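PDB 5U1T: separin from Saccharomyces cerevisiae, which cleaves the MCD1/SCC1 subunit of cohesin as a caspase-like cysteine protease at the onset of anaphase, and is held inactive by securin for most of the cell cycle. Local coordinates for residues 178-183 with 195-200; 190-195 with 237-242. All coordinates share one frame; numbering follows the deposited sequence.

Contact 1: 178-183 with 195-200; sequences IVLSFF and LKFLQY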
# COMPACT_ATOMS: atom_id res chain seq x y z
N ILE A 178 50.40 -16.19 -53.76
CA ILE A 178 50.70 -17.29 -52.85
C ILE A 178 50.41 -18.63 -53.55
O ILE A 178 51.17 -19.58 -53.39
CB ILE A 178 49.89 -17.15 -51.53
CG1 ILE A 178 50.67 -16.29 -50.53
CG2 ILE A 178 49.62 -18.49 -50.90
CD1 ILE A 178 52.04 -16.85 -50.18
N VAL A 179 49.35 -18.66 -54.34
CA VAL A 179 48.95 -19.85 -55.09
C VAL A 179 49.97 -20.26 -56.17
O VAL A 179 50.30 -21.44 -56.32
CB VAL A 179 47.58 -19.64 -55.76
CG1 VAL A 179 47.21 -20.83 -56.64
CG2 VAL A 179 46.53 -19.43 -54.70
N LEU A 180 50.45 -19.27 -56.90
CA LEU A 180 51.41 -19.50 -57.94
C LEU A 180 52.67 -20.03 -57.33
O LEU A 180 53.29 -20.93 -57.86
CB LEU A 180 51.73 -18.21 -58.64
CG LEU A 180 52.84 -18.37 -59.67
CD1 LEU A 180 52.26 -19.07 -60.87
CD2 LEU A 180 53.42 -17.03 -60.05
N SER A 181 53.05 -19.48 -56.19
CA SER A 181 54.26 -19.93 -55.56
C SER A 181 54.13 -21.34 -55.01
O SER A 181 55.09 -22.07 -54.95
CB SER A 181 54.74 -18.92 -54.53
OG SER A 181 54.33 -19.30 -53.26
N PHE A 182 52.94 -21.73 -54.60
CA PHE A 182 52.73 -23.08 -54.15
C PHE A 182 52.81 -23.99 -55.36
O PHE A 182 53.38 -25.06 -55.32
CB PHE A 182 51.39 -23.22 -53.45
CG PHE A 182 51.49 -23.13 -51.97
CD1 PHE A 182 51.91 -21.97 -51.36
CD2 PHE A 182 51.19 -24.21 -51.18
CE1 PHE A 182 52.03 -21.89 -50.00
CE2 PHE A 182 51.30 -24.13 -49.82
CZ PHE A 182 51.71 -22.97 -49.23
N PHE A 183 52.22 -23.54 -56.45
CA PHE A 183 52.22 -24.29 -57.69
C PHE A 183 53.64 -24.53 -58.09
O PHE A 183 54.01 -25.59 -58.52
CB PHE A 183 51.53 -23.47 -58.75
CG PHE A 183 51.87 -23.87 -60.14
CD1 PHE A 183 51.34 -25.01 -60.69
CD2 PHE A 183 52.69 -23.08 -60.91
CE1 PHE A 183 51.64 -25.37 -61.98
CE2 PHE A 183 52.99 -23.43 -62.20
CZ PHE A 183 52.46 -24.57 -62.73
N LEU A 195 45.03 -24.74 -61.99
CA LEU A 195 43.61 -24.49 -62.17
C LEU A 195 43.09 -23.37 -61.26
O LEU A 195 42.37 -22.48 -61.71
CB LEU A 195 42.81 -25.77 -61.91
CG LEU A 195 42.88 -26.89 -62.95
CD1 LEU A 195 42.48 -28.23 -62.35
CD2 LEU A 195 41.96 -26.57 -64.12
N LYS A 196 43.47 -23.43 -59.98
CA LYS A 196 43.02 -22.44 -59.01
C LYS A 196 43.58 -21.05 -59.32
O LYS A 196 42.86 -20.05 -59.21
CB LYS A 196 43.43 -22.85 -57.59
CG LYS A 196 42.96 -21.88 -56.50
CD LYS A 196 41.46 -21.74 -56.49
CE LYS A 196 40.78 -23.05 -56.15
NZ LYS A 196 39.29 -22.91 -56.04
N PHE A 197 44.86 -21.00 -59.70
CA PHE A 197 45.55 -19.75 -60.00
C PHE A 197 44.97 -19.03 -61.21
O PHE A 197 44.82 -17.80 -61.20
CB PHE A 197 47.05 -20.00 -60.22
CG PHE A 197 47.76 -18.87 -60.93
CD1 PHE A 197 48.18 -17.75 -60.23
CD2 PHE A 197 48.02 -18.94 -62.29
CE1 PHE A 197 48.83 -16.71 -60.88
CE2 PHE A 197 48.67 -17.91 -62.94
CZ PHE A 197 49.08 -16.80 -62.23
N LEU A 198 44.67 -19.79 -62.26
CA LEU A 198 44.01 -19.23 -63.44
C LEU A 198 42.64 -18.70 -63.03
O LEU A 198 42.28 -17.57 -63.38
CB LEU A 198 43.88 -20.27 -64.56
CG LEU A 198 45.20 -20.76 -65.16
CD1 LEU A 198 44.97 -21.70 -66.35
CD2 LEU A 198 46.09 -19.60 -65.56
N GLN A 199 41.90 -19.51 -62.29
CA GLN A 199 40.58 -19.12 -61.81
C GLN A 199 40.63 -17.79 -61.06
O GLN A 199 39.84 -16.90 -61.34
CB GLN A 199 39.99 -20.22 -60.92
CG GLN A 199 38.71 -19.82 -60.19
CD GLN A 199 38.49 -20.64 -58.92
OE1 GLN A 199 39.07 -21.71 -58.76
NE2 GLN A 199 37.67 -20.12 -58.02
N TYR A 200 41.58 -17.65 -60.14
CA TYR A 200 41.64 -16.44 -59.31
C TYR A 200 41.93 -15.20 -60.15
O TYR A 200 41.27 -14.17 -60.01
CB TYR A 200 42.70 -16.58 -58.20
CG TYR A 200 42.22 -17.32 -56.96
CD1 TYR A 200 40.92 -17.80 -56.87
CD2 TYR A 200 43.07 -17.54 -55.88
CE1 TYR A 200 40.49 -18.48 -55.74
CE2 TYR A 200 42.65 -18.22 -54.75
CZ TYR A 200 41.35 -18.69 -54.69
OH TYR A 200 40.92 -19.36 -53.58

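Contact 2: 190-195 with 237-242; sequences KVLFGL and IYLNSF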
# COMPACT_ATOMS: atom_id res chain seq x y z
N LYS A 190 50.37 -30.09 -59.25
CA LYS A 190 50.67 -28.81 -59.89
C LYS A 190 49.46 -28.33 -60.72
O LYS A 190 49.13 -27.14 -60.73
CB LYS A 190 51.92 -28.93 -60.77
CG LYS A 190 53.01 -29.82 -60.16
CD LYS A 190 54.42 -29.43 -60.60
CE LYS A 190 54.79 -28.06 -60.08
NZ LYS A 190 56.22 -27.73 -60.30
N VAL A 191 48.79 -29.27 -61.38
CA VAL A 191 47.56 -28.98 -62.10
C VAL A 191 46.51 -28.30 -61.22
O VAL A 191 45.94 -27.28 -61.60
CB VAL A 191 46.95 -30.27 -62.71
CG1 VAL A 191 47.09 -31.43 -61.75
CG2 VAL A 191 45.49 -30.07 -63.06
N LEU A 192 46.27 -28.87 -60.03
CA LEU A 192 45.27 -28.34 -59.10
C LEU A 192 45.54 -26.89 -58.73
O LEU A 192 44.63 -26.05 -58.76
CB LEU A 192 45.23 -29.19 -57.84
CG LEU A 192 44.61 -30.57 -58.06
CD1 LEU A 192 44.52 -31.34 -56.75
CD2 LEU A 192 43.25 -30.41 -58.70
N PHE A 193 46.79 -26.60 -58.40
CA PHE A 193 47.21 -25.23 -58.14
C PHE A 193 47.05 -24.36 -59.39
O PHE A 193 46.44 -23.28 -59.31
CB PHE A 193 48.64 -25.20 -57.64
CG PHE A 193 48.79 -25.69 -56.23
CD1 PHE A 193 48.98 -27.04 -55.98
CD2 PHE A 193 48.71 -24.82 -55.16
CE1 PHE A 193 49.10 -27.51 -54.67
CE2 PHE A 193 48.83 -25.28 -53.85
CZ PHE A 193 49.03 -26.63 -53.61
N GLY A 194 47.59 -24.83 -60.52
CA GLY A 194 47.39 -24.17 -61.80
C GLY A 194 45.94 -23.77 -62.05
O GLY A 194 45.64 -22.60 -62.29
N LEU A 195 45.03 -24.74 -61.99
CA LEU A 195 43.61 -24.49 -62.17
C LEU A 195 43.09 -23.37 -61.26
O LEU A 195 42.37 -22.48 -61.71
CB LEU A 195 42.81 -25.77 -61.91
CG LEU A 195 42.88 -26.89 -62.95
CD1 LEU A 195 42.48 -28.23 -62.35
CD2 LEU A 195 41.96 -26.57 -64.12
N ILE A 237 41.14 -36.96 -55.64
CA ILE A 237 39.80 -36.74 -55.12
C ILE A 237 39.34 -35.30 -55.28
O ILE A 237 38.16 -35.03 -55.56
CB ILE A 237 39.71 -37.09 -53.64
CG1 ILE A 237 40.34 -38.44 -53.35
CG2 ILE A 237 38.28 -37.15 -53.27
CD1 ILE A 237 39.46 -39.62 -53.74
N TYR A 238 40.28 -34.37 -55.10
CA TYR A 238 39.98 -32.95 -55.15
C TYR A 238 39.67 -32.42 -56.55
O TYR A 238 38.74 -31.62 -56.70
CB TYR A 238 41.14 -32.16 -54.55
CG TYR A 238 41.32 -32.42 -53.08
CD1 TYR A 238 40.35 -32.02 -52.15
CD2 TYR A 238 42.46 -33.07 -52.61
CE1 TYR A 238 40.52 -32.26 -50.80
CE2 TYR A 238 42.63 -33.30 -51.27
CZ TYR A 238 41.66 -32.90 -50.37
OH TYR A 238 41.85 -33.15 -49.03
N LEU A 239 40.45 -32.89 -57.54
CA LEU A 239 40.42 -32.41 -58.93
C LEU A 239 39.07 -31.91 -59.41
O LEU A 239 38.98 -30.83 -60.00
CB LEU A 239 40.90 -33.52 -59.88
CG LEU A 239 41.12 -33.30 -61.40
CD1 LEU A 239 39.84 -33.42 -62.22
CD2 LEU A 239 41.81 -31.97 -61.71
N ASN A 240 38.02 -32.69 -59.15
CA ASN A 240 36.68 -32.28 -59.55
C ASN A 240 36.32 -30.91 -59.01
O ASN A 240 35.89 -30.03 -59.77
CB ASN A 240 35.64 -33.29 -59.09
CG ASN A 240 34.27 -33.02 -59.70
OD1 ASN A 240 34.05 -33.28 -60.88
ND2 ASN A 240 33.35 -32.50 -58.89
N SER A 241 36.52 -30.72 -57.71
CA SER A 241 36.23 -29.44 -57.07
C SER A 241 36.97 -28.29 -57.76
O SER A 241 36.36 -27.30 -58.15
CB SER A 241 36.60 -29.50 -55.58
OG SER A 241 36.10 -28.38 -54.86
N PHE A 242 38.28 -28.46 -57.94
CA PHE A 242 39.12 -27.42 -58.53
C PHE A 242 38.70 -27.01 -59.93
O PHE A 242 38.57 -25.81 -60.22
CB PHE A 242 40.57 -27.88 -58.55
CG PHE A 242 41.27 -27.72 -57.25
CD1 PHE A 242 41.22 -28.71 -56.30
CD2 PHE A 242 41.97 -26.56 -56.98
CE1 PHE A 242 41.87 -28.56 -55.09
CE2 PHE A 242 42.62 -26.40 -55.78
CZ PHE A 242 42.57 -27.41 -54.83

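Contact 1: 178-183 with 195-200
Val-179 and Phe-197 face each other, their CA atoms 6.0 Å apart, where segments 178-183 and 195-200, of helices 172-185 and 190-203, run nearly antiparallel (158° between the segment axes). The two methyls of Val-179 do different jobs. CG1, anti to the backbone N (chi1 175°), is directed at the root of the phenylalanine and lies 3.7 Å from Phe-197 CB, close to the backbone N of that residue as well. CG2 branches off the other way and meets Tyr-200, its nearest ring atom being CE2 at 4.1 Å; the two side chains cross at about a right angle.

The phenyl ring itself is Leu-180's business. Leu-180 and Phe-197 lie side by side and point the same way, with Leu-180 CB 3.9 Å from Phe-197 CD1. Two bonds beyond CB, methyl CD1 stands over the centre of the ring, 4.1 Å from the centroid of Phe-197 and 9° off its normal: a CH-pi contact on one face. What holds these two segments together is thus wholly apolar.

On the 195-200 side a small polar cluster lies beside the apolar contact. The aliphatic part of Lys-196 passes over one face of Tyr-200, CD toward the rim, and Lys-196 NZ hydrogen-bonds Gln-199 OE1 at 3.0 Å. Asp-160 takes both a salt bridge from Lys-196 and a hydrogen bond from Tyr-200, so the ammonium group and the phenol end share one oxygen, its OD2.

This is the interface of an alpha-helical hairpin, two successive helices joined by a short connection. Helix 146-158 packs on it through Phe-157, which touches both Val-179 and Tyr-200, while helix 129-142 and a chain of another protein meet Ile-178 and Ser-181.

Contact 2: 190-195 with 237-242
The ring of Phe-242 lies under Leu-192, whose CB sits over the centre of one face, 4.1 Å from the ring centroid and only 3° off the normal, in a CH-pi contact. At the edge, in the plane of the ring, is the carbonyl oxygen of Tyr-238 from its own helix. Leu-192 and Phe-242 cross at about a right angle, and methyl CD2 of the leucine reaches Phe-242 CD1 at 3.6 Å. Tyr-238 takes part through CB, which meets Leu-192 CD1 at 4.1 Å; its ring runs off toward helix 146-158, where it touches Leu-154 and Glu-155.

Segments 190-195 and 237-242, of helices 190-203 and 236-250, run nearly parallel, 15° apart, their axes 9.8 Å from each other at closest approach, although helix 217-225 comes between the two helices in sequence. Next to the antiparallel pair of helices 172-185 and 190-203, this near-parallel packing is part of the all-helical N-terminal region.

Leu-239 adds the second apolar centre. Its CG is anti to the backbone N (chi1 -174°), and the branch beyond brings CD2 against two leucines of the facing helix: 3.7 Å to Leu-192 CD2 and 3.9 Å to Leu-195 CD1. Leu-195 and Leu-239 cross obliquely, and the same Leu-195 methyl also lies beside Phe-242 CB at 4.3 Å. Farther round helix 236-250, Ser-241 hydrogen-bonds Ser-158 and Asn-240 reaches the backbone oxygen of Glu-336.

Both contacts are buried and both use helix 190-203; Leu-195 belongs to both pairs of segments but makes its contact only in contact 2. Contact 1 joins that helix antiparallel to its predecessor in the chain; contact 2 joins it nearly parallel to a helix much farther along, and buries somewhat more surface. Apolar packing with a leucine over a phenylalanine face serves in each. They differ in surroundings: a lysine-aspartate salt bridge flanks contact 1, and a second protein chain touches helix 172-185, whereas contact 2 meets no other chain. Phe-193 turns away from 237-242 and packs on Phe-182 and Phe-183, so helix 190-203 is packed on both partner helices, away from the probable catalytic cysteine.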